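Local coordinates for dimethyl-sulfide monooxygenase (Hyphomicrobium sulfonivorans, PDB 6AK1), which catalyses the FMN- and NADH-dependent oxidation of dimethyl sulfide by oxygen to methanethiol and formaldehyde, at residues A[438-443]-A[451-456]; A[171-176]-A[447-452]. One frame throughout, in Å; residues are numbered along the deposited sequence.

Contact 1 of 2, residues A[438-443]-A[451-456]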
loop_
_atom_site.group_PDB
_atom_site.type_symbol
_atom_site.label_atom_id
_atom_site.label_comp_id
_atom_site.label_asym_id
_atom_site.label_seq_id
_atom_site.Cartn_x
_atom_site.Cartn_y
_atom_site.Cartn_z
ATOM N N THR A 438 15.298 -4.003 -11.765
ATOM C CA THR A 438 16.723 -4.151 -11.496
ATOM C C THR A 438 17.076 -5.628 -11.553
ATOM O O THR A 438 16.286 -6.483 -11.153
ATOM C CB THR A 438 17.097 -3.551 -10.140
ATOM O OG1 THR A 438 16.283 -4.135 -9.119
ATOM C CG2 THR A 438 16.885 -2.030 -10.141
ATOM N N ASN A 439 18.247 -5.939 -12.100
ATOM C CA ASN A 439 18.536 -7.344 -12.367
ATOM C C ASN A 439 18.792 -8.125 -11.085
ATOM O O ASN A 439 18.476 -9.319 -11.024
ATOM C CB ASN A 439 19.718 -7.483 -13.325
ATOM C CG ASN A 439 19.886 -8.913 -13.825
ATOM O OD1 ASN A 439 18.960 -9.494 -14.400
ATOM N ND2 ASN A 439 21.071 -9.489 -13.605
ATOM N N ASP A 440 19.340 -7.474 -10.058
ATOM C CA ASP A 440 19.653 -8.126 -8.793
ATOM C C ASP A 440 18.536 -7.981 -7.770
ATOM O O ASP A 440 18.689 -8.447 -6.637
ATOM C CB ASP A 440 20.964 -7.564 -8.212
ATOM C CG ASP A 440 20.970 -6.034 -8.122
ATOM O OD1 ASP A 440 19.904 -5.389 -8.285
ATOM O OD2 ASP A 440 22.055 -5.464 -7.888
ATOM N N GLY A 441 17.434 -7.323 -8.135
ATOM C CA GLY A 441 16.349 -7.057 -7.205
ATOM C C GLY A 441 16.704 -6.117 -6.064
ATOM O O GLY A 441 15.971 -6.033 -5.076
ATOM N N ARG A 442 17.826 -5.411 -6.186
ATOM C CA ARG A 442 18.209 -4.359 -5.256
ATOM C C ARG A 442 17.865 -2.993 -5.846
ATOM O O ARG A 442 17.621 -2.853 -7.047
ATOM C CB ARG A 442 19.698 -4.448 -4.931
ATOM C CG ARG A 442 20.142 -5.820 -4.407
ATOM C CD ARG A 442 21.206 -5.655 -3.348
ATOM N NE ARG A 442 22.421 -6.394 -3.652
ATOM C CZ ARG A 442 23.549 -6.284 -2.960
ATOM N NH1 ARG A 442 23.625 -5.447 -1.931
ATOM N NH2 ARG A 442 24.606 -7.002 -3.313
ATOM N N VAL A 443 17.829 -1.980 -4.975
ATOM C CA VAL A 443 17.386 -0.659 -5.405
ATOM C C VAL A 443 18.262 -0.114 -6.539
ATOM O O VAL A 443 19.455 -0.430 -6.651
ATOM C CB VAL A 443 17.386 0.316 -4.217
ATOM C CG1 VAL A 443 16.198 0.028 -3.280
ATOM C CG2 VAL A 443 18.751 0.249 -3.478
ATOM N N GLN A 451 22.684 4.842 -1.496
ATOM C CA GLN A 451 23.870 5.532 -1.004
ATOM C C GLN A 451 24.469 4.878 0.237
ATOM O O GLN A 451 25.628 5.156 0.562
ATOM C CB GLN A 451 23.554 6.996 -0.726
ATOM C CG GLN A 451 22.592 7.236 0.391
ATOM C CD GLN A 451 21.660 8.376 0.046
ATOM O OE1 GLN A 451 21.872 9.057 -0.957
ATOM N NE2 GLN A 451 20.604 8.573 0.851
ATOM N N TYR A 452 23.736 4.008 0.928
ATOM C CA TYR A 452 24.333 3.276 2.035
ATOM C C TYR A 452 24.883 1.925 1.611
ATOM O O TYR A 452 25.528 1.259 2.422
ATOM C CB TYR A 452 23.320 3.123 3.169
ATOM C CG TYR A 452 22.807 4.477 3.524
ATOM C CD1 TYR A 452 23.651 5.417 4.109
ATOM C CD2 TYR A 452 21.523 4.854 3.205
ATOM C CE1 TYR A 452 23.215 6.685 4.399
ATOM C CE2 TYR A 452 21.072 6.114 3.496
ATOM C CZ TYR A 452 21.919 7.029 4.090
ATOM O OH TYR A 452 21.449 8.289 4.377
ATOM N N ARG A 453 24.676 1.531 0.355
ATOM C CA ARG A 453 25.219 0.281 -0.144
ATOM C C ARG A 453 26.738 0.400 -0.223
ATOM O O ARG A 453 27.274 1.283 -0.905
ATOM C CB ARG A 453 24.602 -0.071 -1.496
ATOM C CG ARG A 453 25.226 -1.303 -2.111
ATOM C CD ARG A 453 24.388 -1.780 -3.345
ATOM N NE ARG A 453 25.180 -2.800 -4.023
ATOM C CZ ARG A 453 24.714 -3.550 -5.020
ATOM N NH1 ARG A 453 25.496 -4.458 -5.596
ATOM N NH2 ARG A 453 23.454 -3.406 -5.430
ATOM N N ASP A 454 27.418 -0.455 0.535
ATOM C CA ASP A 454 28.874 -0.470 0.671
ATOM C C ASP A 454 29.438 0.803 1.297
ATOM O O ASP A 454 30.656 1.019 1.259
ATOM C CB ASP A 454 29.552 -0.731 -0.679
ATOM C CG ASP A 454 29.391 -2.162 -1.137
ATOM O OD1 ASP A 454 29.450 -3.082 -0.288
ATOM O OD2 ASP A 454 29.208 -2.355 -2.358
ATOM N N ALA A 455 28.590 1.649 1.887
ATOM C CA ALA A 455 29.052 2.914 2.451
ATOM C C ALA A 455 29.786 2.754 3.774
ATOM O O ALA A 455 30.360 3.734 4.256
ATOM C CB ALA A 455 27.886 3.889 2.661
ATOM N N TYR A 456 29.771 1.570 4.383
ATOM C CA TYR A 456 30.509 1.335 5.618
ATOM C C TYR A 456 31.732 0.463 5.388
ATOM O O TYR A 456 32.398 0.073 6.361
ATOM C CB TYR A 456 29.602 0.721 6.695
ATOM C CG TYR A 456 28.550 1.692 7.206
ATOM C CD1 TYR A 456 27.364 1.895 6.507
ATOM C CD2 TYR A 456 28.752 2.420 8.366
ATOM C CE1 TYR A 456 26.405 2.784 6.960
ATOM C CE2 TYR A 456 27.808 3.306 8.826
ATOM C CZ TYR A 456 26.632 3.481 8.123
ATOM O OH TYR A 456 25.679 4.365 8.583
HETATM O O HOH W 1 21.885 -0.892 -5.032
#
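Two arginines of like charge, R442 and R453, lie flat on one another, their guanidinium planes only 4° from parallel and CZ of R442 3.6 Å from CZ of R453. Each group sits over the centre of the other, while the two side chains cross at about a right angle. R453 reaches across with CG anti to its backbone N (chi1 175°) and the chain extended out to NE; R442 instead bends at chi2 and chi3, which turns its face to the incoming group. Stacked guanidinium pairs, in which contact between flat faces, with water and nearby anions, probably offsets the like charge, are commonly accompanied by acids, and each has one here. NH2 of R453 points almost straight at OD2 of D440 from 3.5 Å, a long, weak salt bridge in the plane of the guanidinium. NH2 of R442 has its own mate in D178, beyond the two segments. One water steadies R453, accepting from its NH2 at 3.0 Å and donating to the carbonyl O of V443. Contact 1 lies at the surface, in the chain that follows helix 431-435, where tight turns in both segments present the charged groups. D440 closes an Asx turn, its OD1 taking the backbone N of R442 at 3.0 Å from above the carboxylate plane, so one carboxylate both shapes the loop and meets the partner. T438 OG1 donates to the carbonyl O of R442 at 2.8 Å. A leucine in place of R442 would probably leave D178 without its partner and the face of the R453 guanidinium without its flat cover. In 451-456, a type II turn from Y452 to A455 carries R453 at its second position, with D454 following at positive phi.

Contact 2 of 2, residues A[171-176]-A[447-452]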
loop_
_atom_site.group_PDB
_atom_site.type_symbol
_atom_site.label_atom_id
_atom_site.label_comp_id
_atom_site.label_asym_id
_atom_site.label_seq_id
_atom_site.Cartn_x
_atom_site.Cartn_y
_atom_site.Cartn_z
ATOM N N LEU A 171 20.427 0.447 8.097
ATOM C CA LEU A 171 20.372 -0.898 8.665
ATOM C C LEU A 171 20.314 -1.953 7.567
ATOM O O LEU A 171 21.068 -2.934 7.596
ATOM C CB LEU A 171 19.170 -1.013 9.602
ATOM C CG LEU A 171 19.268 -0.152 10.861
ATOM C CD1 LEU A 171 17.921 -0.043 11.564
ATOM C CD2 LEU A 171 20.347 -0.703 11.818
ATOM N N TRP A 172 19.458 -1.734 6.558
ATOM C CA TRP A 172 19.201 -2.738 5.524
ATOM C C TRP A 172 20.335 -2.845 4.508
ATOM O O TRP A 172 20.694 -3.955 4.096
ATOM C CB TRP A 172 17.899 -2.411 4.784
ATOM C CG TRP A 172 16.626 -2.708 5.534
ATOM C CD1 TRP A 172 16.424 -3.694 6.464
ATOM C CD2 TRP A 172 15.382 -2.013 5.408
ATOM N NE1 TRP A 172 15.128 -3.659 6.918
ATOM C CE2 TRP A 172 14.463 -2.636 6.284
ATOM C CE3 TRP A 172 14.949 -0.923 4.635
ATOM C CZ2 TRP A 172 13.130 -2.203 6.410
ATOM C CZ3 TRP A 172 13.619 -0.495 4.759
ATOM C CH2 TRP A 172 12.731 -1.140 5.648
ATOM N N GLU A 173 20.889 -1.708 4.076
ATOM C CA GLU A 173 21.870 -1.654 2.992
ATOM C C GLU A 173 23.319 -1.583 3.467
ATOM O O GLU A 173 24.188 -2.219 2.862
ATOM C CB GLU A 173 21.595 -0.451 2.082
ATOM C CG GLU A 173 20.216 -0.438 1.431
ATOM C CD GLU A 173 20.061 -1.498 0.342
ATOM O OE1 GLU A 173 21.085 -1.961 -0.209
ATOM O OE2 GLU A 173 18.905 -1.871 0.038
ATOM N N GLY A 174 23.612 -0.819 4.522
ATOM C CA GLY A 174 24.993 -0.547 4.879
ATOM C C GLY A 174 25.595 -1.359 6.010
ATOM O O GLY A 174 26.805 -1.615 6.019
ATOM N N SER A 175 24.759 -1.784 6.957
ATOM C CA SER A 175 25.277 -2.339 8.204
ATOM C C SER A 175 26.046 -3.643 7.980
ATOM O O SER A 175 27.122 -3.837 8.557
ATOM C CB SER A 175 24.141 -2.541 9.198
ATOM O OG SER A 175 24.678 -3.015 10.412
ATOM N N TRP A 176 25.516 -4.562 7.169
ATOM C CA TRP A 176 26.251 -5.783 6.828
ATOM C C TRP A 176 26.680 -5.713 5.370
ATOM O O TRP A 176 25.860 -5.421 4.495
ATOM C CB TRP A 176 25.440 -7.074 7.034
ATOM C CG TRP A 176 24.919 -7.355 8.414
ATOM C CD1 TRP A 176 24.387 -6.458 9.294
ATOM C CD2 TRP A 176 24.850 -8.635 9.057
ATOM N NE1 TRP A 176 24.001 -7.093 10.447
ATOM C CE2 TRP A 176 24.281 -8.431 10.334
ATOM C CE3 TRP A 176 25.219 -9.932 8.680
ATOM C CZ2 TRP A 176 24.073 -9.476 11.241
ATOM C CZ3 TRP A 176 25.022 -10.978 9.589
ATOM C CH2 TRP A 176 24.456 -10.741 10.852
ATOM N N HIS A 447 18.288 5.433 -6.264
ATOM C CA HIS A 447 17.364 5.421 -5.136
ATOM C C HIS A 447 18.112 5.835 -3.873
ATOM O O HIS A 447 19.271 5.464 -3.705
ATOM C CB HIS A 447 16.749 4.029 -4.948
ATOM C CG HIS A 447 15.657 3.988 -3.925
ATOM N ND1 HIS A 447 15.909 3.938 -2.568
ATOM C CD2 HIS A 447 14.309 4.030 -4.059
ATOM C CE1 HIS A 447 14.762 3.947 -1.912
ATOM N NE2 HIS A 447 13.775 4.005 -2.793
ATOM N N PRO A 448 17.483 6.604 -2.976
ATOM C CA PRO A 448 18.217 7.085 -1.792
ATOM C C PRO A 448 18.771 5.973 -0.919
ATOM O O PRO A 448 19.755 6.207 -0.209
ATOM C CB PRO A 448 17.175 7.929 -1.041
ATOM C CG PRO A 448 15.836 7.509 -1.601
ATOM C CD PRO A 448 16.100 7.116 -3.018
ATOM N N ALA A 449 18.185 4.769 -0.952
ATOM C CA ALA A 449 18.742 3.650 -0.193
ATOM C C ALA A 449 20.112 3.226 -0.720
ATOM O O ALA A 449 20.956 2.747 0.051
ATOM C CB ALA A 449 17.776 2.462 -0.222
ATOM N N ALA A 450 20.353 3.401 -2.023
ATOM C CA ALA A 450 21.600 2.941 -2.632
ATOM C C ALA A 450 22.836 3.665 -2.098
ATOM O O ALA A 450 23.946 3.147 -2.231
ATOM C CB ALA A 450 21.526 3.104 -4.148
ATOM N N GLN A 451 22.684 4.842 -1.496
ATOM C CA GLN A 451 23.870 5.532 -1.004
ATOM C C GLN A 451 24.469 4.878 0.237
ATOM O O GLN A 451 25.628 5.156 0.562
ATOM C CB GLN A 451 23.554 6.996 -0.726
ATOM C CG GLN A 451 22.592 7.236 0.391
ATOM C CD GLN A 451 21.660 8.376 0.046
ATOM O OE1 GLN A 451 21.872 9.057 -0.957
ATOM N NE2 GLN A 451 20.604 8.573 0.851
ATOM N N TYR A 452 23.736 4.008 0.928
ATOM C CA TYR A 452 24.333 3.276 2.035
ATOM C C TYR A 452 24.883 1.925 1.611
ATOM O O TYR A 452 25.528 1.259 2.422
ATOM C CB TYR A 452 23.320 3.123 3.169
ATOM C CG TYR A 452 22.807 4.477 3.524
ATOM C CD1 TYR A 452 23.651 5.417 4.109
ATOM C CD2 TYR A 452 21.523 4.854 3.205
ATOM C CE1 TYR A 452 23.215 6.685 4.399
ATOM C CE2 TYR A 452 21.072 6.114 3.496
ATOM C CZ TYR A 452 21.919 7.029 4.090
ATOM O OH TYR A 452 21.449 8.289 4.377
#
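E173 lays the aliphatic part of its side chain over the backbone and methyl of A449, its CG 3.5 Å from the carbonyl O of A449 and 4.1 Å from A449 CB. The torsions explain how a buried glutamate can do this: CG stands anti to the carbonyl carbon (chi1 -59°), and a bend at chi2 turns the carboxylate aside. Carbon thus faces the crossing chain while OE2 finds its hydrogen-bond partner in T221, outside the two segments. Beside it, Y452 brings its CB to 4.1 Å from CB of E173, but the ring leads away, toward E166, Y169 and K170 on the earlier turns of the same helix. The closest backbone approach is at G174, whose CA is 3.1 Å from the carbonyl O of Y452; the backbones come this near because G174 has no side chain. No hydrogen bond crosses the contact. The 447-452 segment holds its own shape, as H447 ND1 accepts from the backbone N of A449 at 2.9 Å, and the carbonyl O of A449 takes the backbone N of Y452. In the luciferase-like TIM barrel, this contact packs the late C-terminal chain onto the C-terminal part of helix 157-174, whose residues L171 and W172 pack in turn against helix 112-126, just before the chain runs on to the hairpin of strands 181-184 and 189-191.

How the contacts relate
From the N terminus, the chain first supplies 171-176 on the C-terminal part of helix 157-174, then runs through the rest of the barrel and helix 431-435 before its tail returns there. Contact 2 therefore closes a loop of 270 residues and contact 1 one of seven; the two cross rather than nest, since 438-443 lies within the long loop while its partner 451-456 overlaps that loop's end and runs beyond it. Both end on the same piece of tail and share Q451 and Y452; their centres lie about 6 Å apart. V443 of contact 1 packs on A449 and A450, and Y456 on G174. Together they fold the tail upon itself and lay it against helix 157-174.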